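PDB 2RKV: trichothecene 3-O-acetyltransferase from Gibberella zeae, which catalyses transfer of an acetyl group from acetyl-CoA to the C3 hydroxyl of trichothecene mycotoxins such as deoxynivalenol and T-2 toxin. Local coordinates for residues G11-L16 with V363-D368; L17-Q22 with G154-M159; E288-V293 with S374-S379. All coordinates share one frame; numbering follows the deposited sequence.

Contact 1 of 3, residues G11-L16 with V363-D368; sequences GQLPGL and VSLTAD. With ZBA (12,13-Epoxytrichothec-9-ene-3,4,8,15-tetrol-4,15-diacetate-8-isovalerate), chain D.
Leu13 sets its CG beside its own backbone N and anti to the carbonyl carbon (chi1 -77°). This turns the branch toward the loop 363-368, where chi2 of 162° sets CD1 and CD2 against different residues. Val363 holds CG1 anti to its backbone N (chi1 -172°), and that methyl meets Leu13. Leu13 CD2 and Val363 CG1 are 3.3 Å apart, tighter than usual for two carbons. The other branch, Leu13 CD1, lies 3.8 Å from Leu365 CD1, and CG of Leu365 is equally near. In both pairs the side chains cross at about a right angle. Pro14 CD lies 3.8 Å from Val363 O. Polar contact between the backbones is made through one water. The water accepts from Gly15 N and donates to Val363 O, each at 2.9 Å. Within 363-368, Ser364 OG accepts from Thr366 N in an ST turn. Behind the contact, helix 340-356 packs on Leu13 and Val363 through Leu354.

The T-2 toxin lies against both loops. Leu16 CD2 comes within 3.4 Å of toxin atom O13, an acetyl carbonyl oxygen. Leu365 CD1 is 3.6 Å from O15, which belongs to the other acetyl group. The methyl of the first acetyl group, C41, lies near Thr366 OG1. The two loops thus join by apolar packing and a single bridging water. Leu365 serves both sides: it packs on Leu13 and, with Leu16, sets methyls against the acetyl carbonyl oxygens, a van der Waals contact.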
loop_
_atom_site.group_PDB
_atom_site.type_symbol
_atom_site.label_atom_id
_atom_site.label_comp_id
_atom_site.label_asym_id
_atom_site.label_seq_id
_atom_site.Cartn_x
_atom_site.Cartn_y
_atom_site.Cartn_z
ATOM N N GLY A 11 -13.226 3.165 -5.180
ATOM C CA GLY A 11 -13.205 1.964 -4.340
ATOM C C GLY A 11 -14.155 0.872 -4.813
ATOM O O GLY A 11 -14.208 -0.219 -4.226
ATOM N N GLN A 12 -14.928 1.162 -5.859
ATOM C CA GLN A 12 -15.787 0.148 -6.448
ATOM C C GLN A 12 -14.991 -0.692 -7.468
ATOM O O GLN A 12 -15.551 -1.601 -8.065
ATOM C CB GLN A 12 -17.044 0.765 -7.089
ATOM C CG GLN A 12 -17.814 1.786 -6.216
ATOM C CD GLN A 12 -18.718 1.153 -5.146
ATOM O OE1 GLN A 12 -18.931 -0.061 -5.118
ATOM N NE2 GLN A 12 -19.261 1.994 -4.266
ATOM N N LEU A 13 -13.704 -0.376 -7.666
ATOM C CA LEU A 13 -12.801 -1.202 -8.500
ATOM C C LEU A 13 -12.805 -2.643 -7.987
ATOM O O LEU A 13 -12.571 -2.875 -6.789
ATOM C CB LEU A 13 -11.365 -0.655 -8.493
ATOM C CG LEU A 13 -11.053 0.583 -9.342
ATOM C CD1 LEU A 13 -9.757 1.260 -8.896
ATOM C CD2 LEU A 13 -10.991 0.214 -10.815
ATOM N N PRO A 14 -13.098 -3.617 -8.877
ATOM C CA PRO A 14 -13.197 -5.035 -8.486
ATOM C C PRO A 14 -11.972 -5.575 -7.744
ATOM O O PRO A 14 -12.118 -6.372 -6.809
ATOM C CB PRO A 14 -13.341 -5.753 -9.833
ATOM C CG PRO A 14 -13.998 -4.755 -10.706
ATOM C CD PRO A 14 -13.387 -3.433 -10.314
ATOM N N GLY A 15 -10.781 -5.153 -8.167
ATOM C CA GLY A 15 -9.531 -5.592 -7.544
ATOM C C GLY A 15 -9.417 -5.155 -6.095
ATOM O O GLY A 15 -9.014 -5.939 -5.231
ATOM N N LEU A 16 -9.785 -3.905 -5.830
ATOM C CA LEU A 16 -9.665 -3.333 -4.490
ATOM C C LEU A 16 -10.670 -3.947 -3.520
ATOM O O LEU A 16 -10.376 -4.114 -2.331
ATOM C CB LEU A 16 -9.831 -1.815 -4.547
ATOM C CG LEU A 16 -8.790 -1.070 -5.382
ATOM C CD1 LEU A 16 -8.981 0.423 -5.219
ATOM C CD2 LEU A 16 -7.367 -1.468 -5.004
ATOM N N VAL A 363 -12.463 -2.872 -15.503
ATOM C CA VAL A 363 -11.600 -1.795 -15.026
ATOM C C VAL A 363 -10.548 -2.330 -14.049
ATOM O O VAL A 363 -10.864 -3.051 -13.082
ATOM C CB VAL A 363 -12.420 -0.639 -14.396
ATOM C CG1 VAL A 363 -11.524 0.554 -14.099
ATOM C CG2 VAL A 363 -13.571 -0.221 -15.325
ATOM N N SER A 364 -9.290 -1.979 -14.309
ATOM C CA SER A 364 -8.189 -2.416 -13.463
ATOM C C SER A 364 -7.072 -1.396 -13.536
ATOM O O SER A 364 -6.717 -0.936 -14.622
ATOM C CB SER A 364 -7.663 -3.781 -13.909
ATOM O OG SER A 364 -6.508 -4.134 -13.166
ATOM N N LEU A 365 -6.528 -1.050 -12.375
ATOM C CA LEU A 365 -5.377 -0.144 -12.298
ATOM C C LEU A 365 -4.131 -0.718 -12.980
ATOM O O LEU A 365 -3.175 0.017 -13.259
ATOM C CB LEU A 365 -5.070 0.199 -10.839
ATOM C CG LEU A 365 -6.142 1.035 -10.131
ATOM C CD1 LEU A 365 -5.990 0.933 -8.617
ATOM C CD2 LEU A 365 -6.114 2.495 -10.592
ATOM N N THR A 366 -4.132 -2.026 -13.235
ATOM C CA THR A 366 -3.005 -2.662 -13.923
ATOM C C THR A 366 -3.468 -3.424 -15.165
ATOM O O THR A 366 -2.907 -4.473 -15.501
ATOM C CB THR A 366 -2.215 -3.607 -12.998
ATOM O OG1 THR A 366 -3.100 -4.608 -12.478
ATOM C CG2 THR A 366 -1.548 -2.831 -11.856
ATOM N N ALA A 367 -4.463 -2.859 -15.850
ATOM C CA ALA A 367 -5.148 -3.497 -16.984
ATOM C C ALA A 367 -4.243 -3.980 -18.120
ATOM O O ALA A 367 -4.553 -4.987 -18.772
ATOM C CB ALA A 367 -6.223 -2.576 -17.536
ATOM N N ASP A 368 -3.146 -3.269 -18.372
ATOM C CA ASP A 368 -2.218 -3.680 -19.426
ATOM C C ASP A 368 -0.777 -3.907 -18.946
ATOM O O ASP A 368 0.162 -3.906 -19.749
ATOM C CB ASP A 368 -2.291 -2.731 -20.632
ATOM C CG ASP A 368 -1.769 -1.325 -20.339
ATOM O OD1 ASP A 368 -1.250 -1.055 -19.237
ATOM O OD2 ASP A 368 -1.892 -0.474 -21.240
HETATM O O18 ZBA D . -1.811 -6.849 -7.959
HETATM C C44 ZBA D . -2.806 -6.921 -7.361
HETATM C C45 ZBA D . -3.973 -7.778 -7.696
HETATM C C46 ZBA D . -4.056 -8.941 -6.821
HETATM C C48 ZBA D . -2.861 -9.739 -6.925
HETATM C C47 ZBA D . -5.125 -9.949 -7.112
HETATM O O17 ZBA D . -2.987 -6.224 -6.234
HETATM C C31 ZBA D . -1.906 -5.509 -5.616
HETATM C C30 ZBA D . -1.730 -4.147 -6.198
HETATM C C32 ZBA D . -2.196 -5.535 -4.162
HETATM C C39 ZBA D . -2.223 -6.922 -3.560
HETATM C C33 ZBA D . -2.441 -4.450 -3.495
HETATM C C34 ZBA D . -2.431 -3.087 -4.072
HETATM O O10 ZBA D . -1.131 -2.562 -3.740
HETATM C C29 ZBA D . -2.605 -3.044 -5.603
HETATM C C38 ZBA D . -4.069 -3.325 -5.924
HETATM O O12 ZBA D . -4.192 -3.902 -7.214
HETATM C C40 ZBA D . -5.198 -3.595 -8.016
HETATM C C41 ZBA D . -5.091 -4.371 -9.307
HETATM O O13 ZBA D . -6.030 -2.847 -7.816
HETATM C C28 ZBA D . -2.200 -1.604 -6.132
HETATM C C37 ZBA D . -2.485 -1.384 -7.630
HETATM C C35 ZBA D . -0.738 -1.397 -5.759
HETATM C C25 ZBA D . -0.802 -1.315 -4.278
HETATM C C36 ZBA D . 0.435 -1.515 -6.578
HETATM O O11 ZBA D . -0.144 -0.248 -6.380
HETATM C C27 ZBA D . -2.846 -0.505 -5.223
HETATM C C26 ZBA D . -1.875 -0.294 -4.076
HETATM O O16 ZBA D . -2.482 -0.390 -2.818
HETATM O O14 ZBA D . -2.856 0.690 -6.011
HETATM C C42 ZBA D . -3.702 1.706 -5.889
HETATM O O15 ZBA D . -3.648 2.669 -6.582
HETATM C C43 ZBA D . -4.621 1.499 -4.801
HETATM O O HOH W 1 -9.747 -3.895 -10.587
#

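Contact 2 of 3, residues L17-Q22 with G154-M159; sequences LSIYTQ and GQHGAM. With ZBA (12,13-Epoxytrichothec-9-ene-3,4,8,15-tetrol-4,15-diacetate-8-isovalerate), chain D.
His156 is held at both ends: its N donates to Ile19 O at 3.0 Å, and its NE2 lies 2.7 Å from toxin hydroxyl O16 in a nearly straight hydrogen bond (177°). Either NE2 or O16 could be the donor. The hydroxyl lies at the ring edge, in its plane. Two further backbone bonds, Thr21 N to Gly154 O and Gly154 N to Thr21 O, mark a hydrogen-bonded antiparallel pair. They join strands 20-28 and 147-155. Next to it, Tyr20 and Gln155 form a non-hydrogen-bonded pair.

Thr21 OG1 donates to a water at 2.8 Å, and the water donates to Met159 O. This water sits over one face of the His156 ring. Thr21 OG1 also lies 3.3 Å from His156 CD2. Packing follows outward. Ile19 runs beside His156, pointing the same way, with CG2 at the ring edge and CD1 3.5 Å from toxin O17. The Tyr20 ring takes Gln155 CA over its face, a CH-pi contact of 4.0 Å to the ring centroid. Its hydroxyl is hydrogen-bonded to Pro135 O. Leu17 CD2 rests on Gly157 CA.

In BAHD acyltransferases the histidine of the HxxxD motif acts as general base, and His156 fits that role. The strand end fixes its backbone, while its NE2 engages hydroxyl O16, whose place in the ring fits the C3 position acetylated by the enzyme.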
loop_
_atom_site.group_PDB
_atom_site.type_symbol
_atom_site.label_atom_id
_atom_site.label_comp_id
_atom_site.label_asym_id
_atom_site.label_seq_id
_atom_site.Cartn_x
_atom_site.Cartn_y
_atom_site.Cartn_z
ATOM N N LEU A 17 -11.841 -4.304 -4.039
ATOM C CA LEU A 17 -12.910 -4.878 -3.215
ATOM C C LEU A 17 -12.625 -6.272 -2.650
ATOM O O LEU A 17 -13.326 -6.720 -1.736
ATOM C CB LEU A 17 -14.254 -4.856 -3.961
ATOM C CG LEU A 17 -14.967 -3.501 -4.075
ATOM C CD1 LEU A 17 -16.215 -3.630 -4.922
ATOM C CD2 LEU A 17 -15.317 -2.964 -2.692
ATOM N N SER A 18 -11.593 -6.947 -3.165
ATOM C CA SER A 18 -11.255 -8.309 -2.716
ATOM C C SER A 18 -9.961 -8.401 -1.881
ATOM O O SER A 18 -9.569 -9.494 -1.435
ATOM C CB SER A 18 -11.155 -9.247 -3.927
ATOM O OG SER A 18 -10.153 -8.802 -4.827
ATOM N N ILE A 19 -9.323 -7.257 -1.657
ATOM C CA ILE A 19 -7.982 -7.192 -1.075
ATOM C C ILE A 19 -7.994 -6.520 0.298
ATOM O O ILE A 19 -8.762 -5.585 0.523
ATOM C CB ILE A 19 -7.025 -6.403 -2.011
ATOM C CG1 ILE A 19 -6.729 -7.207 -3.285
ATOM C CG2 ILE A 19 -5.722 -6.033 -1.302
ATOM C CD1 ILE A 19 -5.986 -6.397 -4.353
ATOM N N TYR A 20 -7.138 -7.010 1.192
ATOM C CA TYR A 20 -6.808 -6.318 2.434
ATOM C C TYR A 20 -5.357 -5.851 2.443
ATOM O O TYR A 20 -4.437 -6.639 2.175
ATOM C CB TYR A 20 -7.071 -7.214 3.645
ATOM C CG TYR A 20 -8.518 -7.208 4.064
ATOM C CD1 TYR A 20 -9.450 -8.034 3.441
ATOM C CD2 TYR A 20 -8.959 -6.350 5.074
ATOM C CE1 TYR A 20 -10.796 -8.017 3.825
ATOM C CE2 TYR A 20 -10.299 -6.329 5.470
ATOM C CZ TYR A 20 -11.208 -7.153 4.838
ATOM O OH TYR A 20 -12.527 -7.122 5.231
ATOM N N THR A 21 -5.156 -4.570 2.752
ATOM C CA THR A 21 -3.814 -4.017 2.953
ATOM C C THR A 21 -3.365 -4.269 4.386
ATOM O O THR A 21 -4.062 -3.875 5.326
ATOM C CB THR A 21 -3.777 -2.496 2.700
ATOM O OG1 THR A 21 -4.245 -2.218 1.373
ATOM C CG2 THR A 21 -2.353 -1.946 2.880
ATOM N N GLN A 22 -2.205 -4.909 4.550
ATOM C CA GLN A 22 -1.656 -5.203 5.879
ATOM C C GLN A 22 -0.414 -4.371 6.166
ATOM O O GLN A 22 0.390 -4.107 5.276
ATOM C CB GLN A 22 -1.266 -6.681 6.008
ATOM C CG GLN A 22 -2.334 -7.677 5.574
ATOM C CD GLN A 22 -1.738 -9.028 5.242
ATOM O OE1 GLN A 22 -0.593 -9.115 4.779
ATOM N NE2 GLN A 22 -2.509 -10.090 5.457
ATOM N N GLY A 154 -6.694 -3.320 6.439
ATOM C CA GLY A 154 -7.757 -2.425 5.970
ATOM C C GLY A 154 -8.356 -2.940 4.672
ATOM O O GLY A 154 -7.622 -3.289 3.745
ATOM N N GLN A 155 -9.686 -2.967 4.596
ATOM C CA GLN A 155 -10.382 -3.386 3.378
ATOM C C GLN A 155 -10.070 -2.369 2.286
ATOM O O GLN A 155 -10.388 -1.188 2.441
ATOM C CB GLN A 155 -11.892 -3.458 3.618
ATOM C CG GLN A 155 -12.592 -4.525 2.777
ATOM C CD GLN A 155 -12.361 -4.312 1.303
ATOM O OE1 GLN A 155 -11.721 -5.136 0.632
ATOM N NE2 GLN A 155 -12.832 -3.193 0.796
ATOM N N HIS A 156 -9.458 -2.780 1.184
ATOM C CA HIS A 156 -8.951 -1.819 0.225
ATOM C C HIS A 156 -9.978 -0.993 -0.543
ATOM O O HIS A 156 -9.635 0.017 -1.027
ATOM C CB HIS A 156 -7.963 -2.486 -0.782
ATOM C CG HIS A 156 -6.878 -1.587 -1.308
ATOM N ND1 HIS A 156 -7.048 -0.261 -1.610
ATOM C CD2 HIS A 156 -5.587 -1.851 -1.571
ATOM C CE1 HIS A 156 -5.918 0.247 -2.057
ATOM N NE2 HIS A 156 -5.016 -0.706 -2.055
ATOM N N GLY A 157 -11.184 -1.507 -0.686
ATOM C CA GLY A 157 -12.269 -0.690 -1.256
ATOM C C GLY A 157 -12.611 0.476 -0.331
ATOM O O GLY A 157 -13.008 1.553 -0.785
ATOM N N ALA A 158 -12.440 0.251 0.968
ATOM C CA ALA A 158 -12.756 1.257 1.992
ATOM C C ALA A 158 -11.624 2.234 2.264
ATOM O O ALA A 158 -11.856 3.326 2.790
ATOM C CB ALA A 158 -13.168 0.575 3.290
ATOM N N MET A 159 -10.395 1.853 1.922
ATOM C CA MET A 159 -9.248 2.712 2.220
ATOM C C MET A 159 -8.012 2.345 1.430
ATOM O O MET A 159 -7.717 1.167 1.251
ATOM C CB MET A 159 -8.914 2.676 3.723
ATOM C CG MET A 159 -8.472 1.310 4.258
ATOM S SD MET A 159 -8.389 1.272 6.075
ATOM C CE MET A 159 -10.142 1.183 6.445
HETATM O O18 ZBA D . -1.811 -6.849 -7.959
HETATM C C44 ZBA D . -2.806 -6.921 -7.361
HETATM C C45 ZBA D . -3.973 -7.778 -7.696
HETATM C C46 ZBA D . -4.056 -8.941 -6.821
HETATM C C48 ZBA D . -2.861 -9.739 -6.925
HETATM C C47 ZBA D . -5.125 -9.949 -7.112
HETATM O O17 ZBA D . -2.987 -6.224 -6.234
HETATM C C31 ZBA D . -1.906 -5.509 -5.616
HETATM C C30 ZBA D . -1.730 -4.147 -6.198
HETATM C C32 ZBA D . -2.196 -5.535 -4.162
HETATM C C39 ZBA D . -2.223 -6.922 -3.560
HETATM C C33 ZBA D . -2.441 -4.450 -3.495
HETATM C C34 ZBA D . -2.431 -3.087 -4.072
HETATM O O10 ZBA D . -1.131 -2.562 -3.740
HETATM C C29 ZBA D . -2.605 -3.044 -5.603
HETATM C C38 ZBA D . -4.069 -3.325 -5.924
HETATM O O12 ZBA D . -4.192 -3.902 -7.214
HETATM C C40 ZBA D . -5.198 -3.595 -8.016
HETATM C C41 ZBA D . -5.091 -4.371 -9.307
HETATM O O13 ZBA D . -6.030 -2.847 -7.816
HETATM C C28 ZBA D . -2.200 -1.604 -6.132
HETATM C C37 ZBA D . -2.485 -1.384 -7.630
HETATM C C35 ZBA D . -0.738 -1.397 -5.759
HETATM C C25 ZBA D . -0.802 -1.315 -4.278
HETATM C C36 ZBA D . 0.435 -1.515 -6.578
HETATM O O11 ZBA D . -0.144 -0.248 -6.380
HETATM C C27 ZBA D . -2.846 -0.505 -5.223
HETATM C C26 ZBA D . -1.875 -0.294 -4.076
HETATM O O16 ZBA D . -2.482 -0.390 -2.818
HETATM O O14 ZBA D . -2.856 0.690 -6.011
HETATM C C42 ZBA D . -3.702 1.706 -5.889
HETATM O O15 ZBA D . -3.648 2.669 -6.582
HETATM C C43 ZBA D . -4.621 1.499 -4.801
HETATM O O HOH W 2 -5.348 0.217 2.187
#

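Contact 3 of 3, residues E288-V293 with S374-S379; sequences EFCRAV and SVMLSS. With COA (coenzyme A), chain B.
Two parallel neighbours of a seven-stranded mixed sheet, strands 286-294 and 375-379, meet here beside the coenzyme A site. Phe289 pairs with Val375, Cys290 with Met376 and Arg291 with Leu377. Four backbone hydrogen bonds alternate between the strands: Val375 N to Glu288 O, Cys290 N to Val375 O, Leu377 N to Cys290 O, and Ala292 N to Leu377 O. The second is the shortest at 2.7 Å, with the donor almost in line with the carbonyl bond (171°).

The face that bears Phe289, Val375 and Leu377, and also Arg291, has an apolar patch. Phe289 CG is anti to its backbone N (chi1 -164°), which leans the ring across to the second strand. Its CE1 meets Val375 CG1 at 3.4 Å. Leu377 CD2 meets the ring edge at CZ, 3.7 Å away. Helix 261-277 covers this face, with Trp270 against both Phe289 and Val375. A water accepts from Glu288 N and donates to Ser374 OG at one end. At the other, a water donates to Ala292 O and accepts from Ser379 N.

Coenzyme A lies at this second end. Its N4P donates to Ser379 O at 3.1 Å. The extended Arg291 places one guanidinium face beneath pantetheine methyl CEP, while NH2 forms salt bridges with Asp262 and Asp263. Ala292 CB packs on Ser378 OG at 3.5 Å. The end of strand 375-379 thus supplies the pantetheine arm with a backbone acceptor, and Ala292 and Ser378 touch the toxin beside it.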
loop_
_atom_site.group_PDB
_atom_site.type_symbol
_atom_site.label_atom_id
_atom_site.label_comp_id
_atom_site.label_asym_id
_atom_site.label_seq_id
_atom_site.Cartn_x
_atom_site.Cartn_y
_atom_site.Cartn_z
ATOM N N GLU A 288 6.352 -1.300 -18.786
ATOM C CA GLU A 288 5.493 -0.269 -18.216
ATOM C C GLU A 288 5.712 -0.167 -16.712
ATOM O O GLU A 288 5.665 -1.172 -16.010
ATOM C CB GLU A 288 4.025 -0.560 -18.510
ATOM C CG GLU A 288 3.086 0.582 -18.105
ATOM C CD GLU A 288 1.637 0.268 -18.400
ATOM O OE1 GLU A 288 1.157 -0.793 -17.945
ATOM O OE2 GLU A 288 0.971 1.084 -19.072
ATOM N N PHE A 289 5.991 1.043 -16.240
ATOM C CA PHE A 289 6.035 1.322 -14.798
ATOM C C PHE A 289 4.661 1.856 -14.402
ATOM O O PHE A 289 4.167 2.816 -15.012
ATOM C CB PHE A 289 7.105 2.377 -14.487
ATOM C CG PHE A 289 7.488 2.466 -13.027
ATOM C CD1 PHE A 289 8.641 1.849 -12.566
ATOM C CD2 PHE A 289 6.704 3.189 -12.113
ATOM C CE1 PHE A 289 9.029 1.944 -11.217
ATOM C CE2 PHE A 289 7.081 3.276 -10.753
ATOM C CZ PHE A 289 8.236 2.654 -10.312
ATOM N N CYS A 290 4.047 1.232 -13.390
ATOM C CA CYS A 290 2.761 1.689 -12.869
ATOM C C CYS A 290 3.026 2.174 -11.450
ATOM O O CYS A 290 3.429 1.376 -10.594
ATOM C CB CYS A 290 1.754 0.533 -12.829
ATOM S SG CYS A 290 1.501 -0.327 -14.422
ATOM N N ARG A 291 2.821 3.467 -11.210
ATOM C CA ARG A 291 3.153 4.069 -9.906
ATOM C C ARG A 291 1.897 4.544 -9.173
ATOM O O ARG A 291 1.140 5.340 -9.710
ATOM C CB ARG A 291 4.106 5.255 -10.101
ATOM C CG ARG A 291 4.743 5.760 -8.821
ATOM C CD ARG A 291 5.373 7.136 -9.035
ATOM N NE ARG A 291 6.349 7.497 -8.006
ATOM C CZ ARG A 291 7.102 8.596 -8.065
ATOM N NH1 ARG A 291 6.967 9.418 -9.102
ATOM N NH2 ARG A 291 7.977 8.870 -7.103
ATOM N N ALA A 292 1.682 4.051 -7.950
ATOM C CA ALA A 292 0.538 4.504 -7.147
ATOM C C ALA A 292 0.745 5.951 -6.708
ATOM O O ALA A 292 1.836 6.330 -6.253
ATOM C CB ALA A 292 0.329 3.606 -5.935
ATOM N N VAL A 293 -0.305 6.755 -6.841
ATOM C CA VAL A 293 -0.244 8.169 -6.490
ATOM C C VAL A 293 -1.508 8.542 -5.706
ATOM O O VAL A 293 -2.626 8.336 -6.185
ATOM C CB VAL A 293 -0.103 9.076 -7.749
ATOM C CG1 VAL A 293 -0.024 10.564 -7.356
ATOM C CG2 VAL A 293 1.133 8.676 -8.554
ATOM N N SER A 374 6.811 -5.484 -16.382
ATOM C CA SER A 374 6.301 -4.297 -15.698
ATOM C C SER A 374 6.940 -4.079 -14.326
ATOM O O SER A 374 7.691 -4.914 -13.819
ATOM C CB SER A 374 4.772 -4.363 -15.545
ATOM O OG SER A 374 4.113 -4.322 -16.810
ATOM N N VAL A 375 6.646 -2.918 -13.748
ATOM C CA VAL A 375 6.867 -2.672 -12.326
ATOM C C VAL A 375 5.573 -2.063 -11.820
ATOM O O VAL A 375 5.072 -1.116 -12.411
ATOM C CB VAL A 375 8.036 -1.698 -12.073
ATOM C CG1 VAL A 375 8.067 -1.266 -10.595
ATOM C CG2 VAL A 375 9.364 -2.324 -12.486
ATOM N N MET A 376 5.016 -2.625 -10.749
ATOM C CA MET A 376 3.814 -2.058 -10.135
ATOM C C MET A 376 4.185 -1.674 -8.709
ATOM O O MET A 376 4.279 -2.541 -7.844
ATOM C CB MET A 376 2.663 -3.069 -10.143
ATOM C CG MET A 376 2.324 -3.627 -11.536
ATOM S SD MET A 376 1.233 -5.068 -11.511
ATOM C CE MET A 376 2.290 -6.301 -10.739
ATOM N N LEU A 377 4.419 -0.385 -8.480
ATOM C CA LEU A 377 4.972 0.086 -7.208
ATOM C C LEU A 377 4.027 1.015 -6.455
ATOM O O LEU A 377 3.455 1.938 -7.039
ATOM C CB LEU A 377 6.315 0.802 -7.430
ATOM C CG LEU A 377 6.825 1.628 -6.236
ATOM C CD1 LEU A 377 7.405 0.726 -5.154
ATOM C CD2 LEU A 377 7.830 2.678 -6.655
ATOM N N SER A 378 3.879 0.764 -5.153
ATOM C CA SER A 378 3.176 1.697 -4.273
ATOM C C SER A 378 4.068 2.131 -3.129
ATOM O O SER A 378 4.499 1.310 -2.318
ATOM C CB SER A 378 1.881 1.102 -3.725
ATOM O OG SER A 378 1.215 2.051 -2.897
ATOM N N SER A 379 4.333 3.433 -3.064
ATOM C CA SER A 379 5.166 3.979 -2.013
ATOM C C SER A 379 4.360 4.413 -0.798
ATOM O O SER A 379 3.488 5.290 -0.890
ATOM C CB SER A 379 5.962 5.170 -2.525
ATOM O OG SER A 379 6.665 5.777 -1.460
HETATM N N1A COA B . 12.836 22.442 -5.791
HETATM C C2A COA B . 13.427 21.222 -5.535
HETATM N N3A COA B . 12.677 20.174 -5.038
HETATM C C4A COA B . 11.351 20.360 -4.807
HETATM C C5A COA B . 10.734 21.586 -5.065
HETATM C C6A COA B . 11.488 22.646 -5.563
HETATM N N6A COA B . 10.981 23.882 -5.560
HETATM N N7A COA B . 9.420 21.474 -4.746
HETATM C C8A COA B . 9.194 20.217 -4.295
HETATM N N9A COA B . 10.379 19.520 -4.329
HETATM C C1B COA B . 10.608 18.138 -3.886
HETATM C C2B COA B . 10.562 18.080 -2.373
HETATM O O2B COA B . 11.768 18.509 -1.810
HETATM C C3B COA B . 10.297 16.609 -2.157
HETATM O O3B COA B . 11.461 15.891 -2.434
HETATM P P3B COA B . 12.259 15.141 -1.281
HETATM O O7A COA B . 11.305 14.181 -0.602
HETATM O O8A COA B . 12.743 16.213 -0.340
HETATM O O9A COA B . 13.420 14.427 -1.916
HETATM C C4B COA B . 9.403 16.257 -3.313
HETATM O O4B COA B . 9.586 17.253 -4.310
HETATM C C5B COA B . 7.964 16.172 -2.872
HETATM O O5B COA B . 7.375 15.608 -3.999
HETATM P P1A COA B . 5.959 14.890 -3.911
HETATM O O1A COA B . 5.004 15.697 -3.034
HETATM O O2A COA B . 5.449 14.653 -5.314
HETATM O O3A COA B . 6.192 13.558 -3.058
HETATM P P2A COA B . 7.228 12.383 -3.348
HETATM O O4A COA B . 7.970 12.099 -2.062
HETATM O O5A COA B . 8.089 12.624 -4.555
HETATM O O6A COA B . 6.261 11.159 -3.671
HETATM C CBP COA B . 4.396 10.088 -4.679
HETATM C CCP COA B . 5.539 11.080 -4.886
HETATM C CDP COA B . 4.974 8.721 -4.308
HETATM C CEP COA B . 3.629 9.926 -5.990
HETATM C CAP COA B . 3.507 10.648 -3.558
HETATM O OAP COA B . 2.973 11.908 -3.913
HETATM C C9P COA B . 2.361 9.743 -3.246
HETATM O O9P COA B . 1.164 9.901 -3.952
HETATM N N8P COA B . 2.580 8.842 -2.298
HETATM C C7P COA B . 1.596 7.864 -1.907
HETATM C C6P COA B . 1.534 6.736 -2.926
HETATM C C5P COA B . 0.517 5.762 -2.410
HETATM O O5P COA B . -0.599 6.174 -2.030
HETATM N N4P COA B . 0.888 4.488 -2.384
HETATM O O HOH W 3 5.416 -4.019 -19.059
HETATM O O HOH W 4 4.026 5.020 -5.350
#

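Contacts 1 and 2 have centres 12 Å apart and touch, with Leu16 O against His156 CB. They follow one another in the first segments, 11-16 then 17-22, and contact 2 closes long before 363-368 completes contact 1. Contact 3 comes later than contact 2, and its segments alternate with those of contact 1. Its centre lies 14 Å from contact 1, where Thr366 packs on Met376, and 18 Å from contact 2, with no touch. Contact 2 belongs to the five-stranded sheet and contact 3 to the seven-stranded one. Contact 1 joins two loops. All three reach the toxin, so residues from both sheets and from loops that lead into their strands line one site.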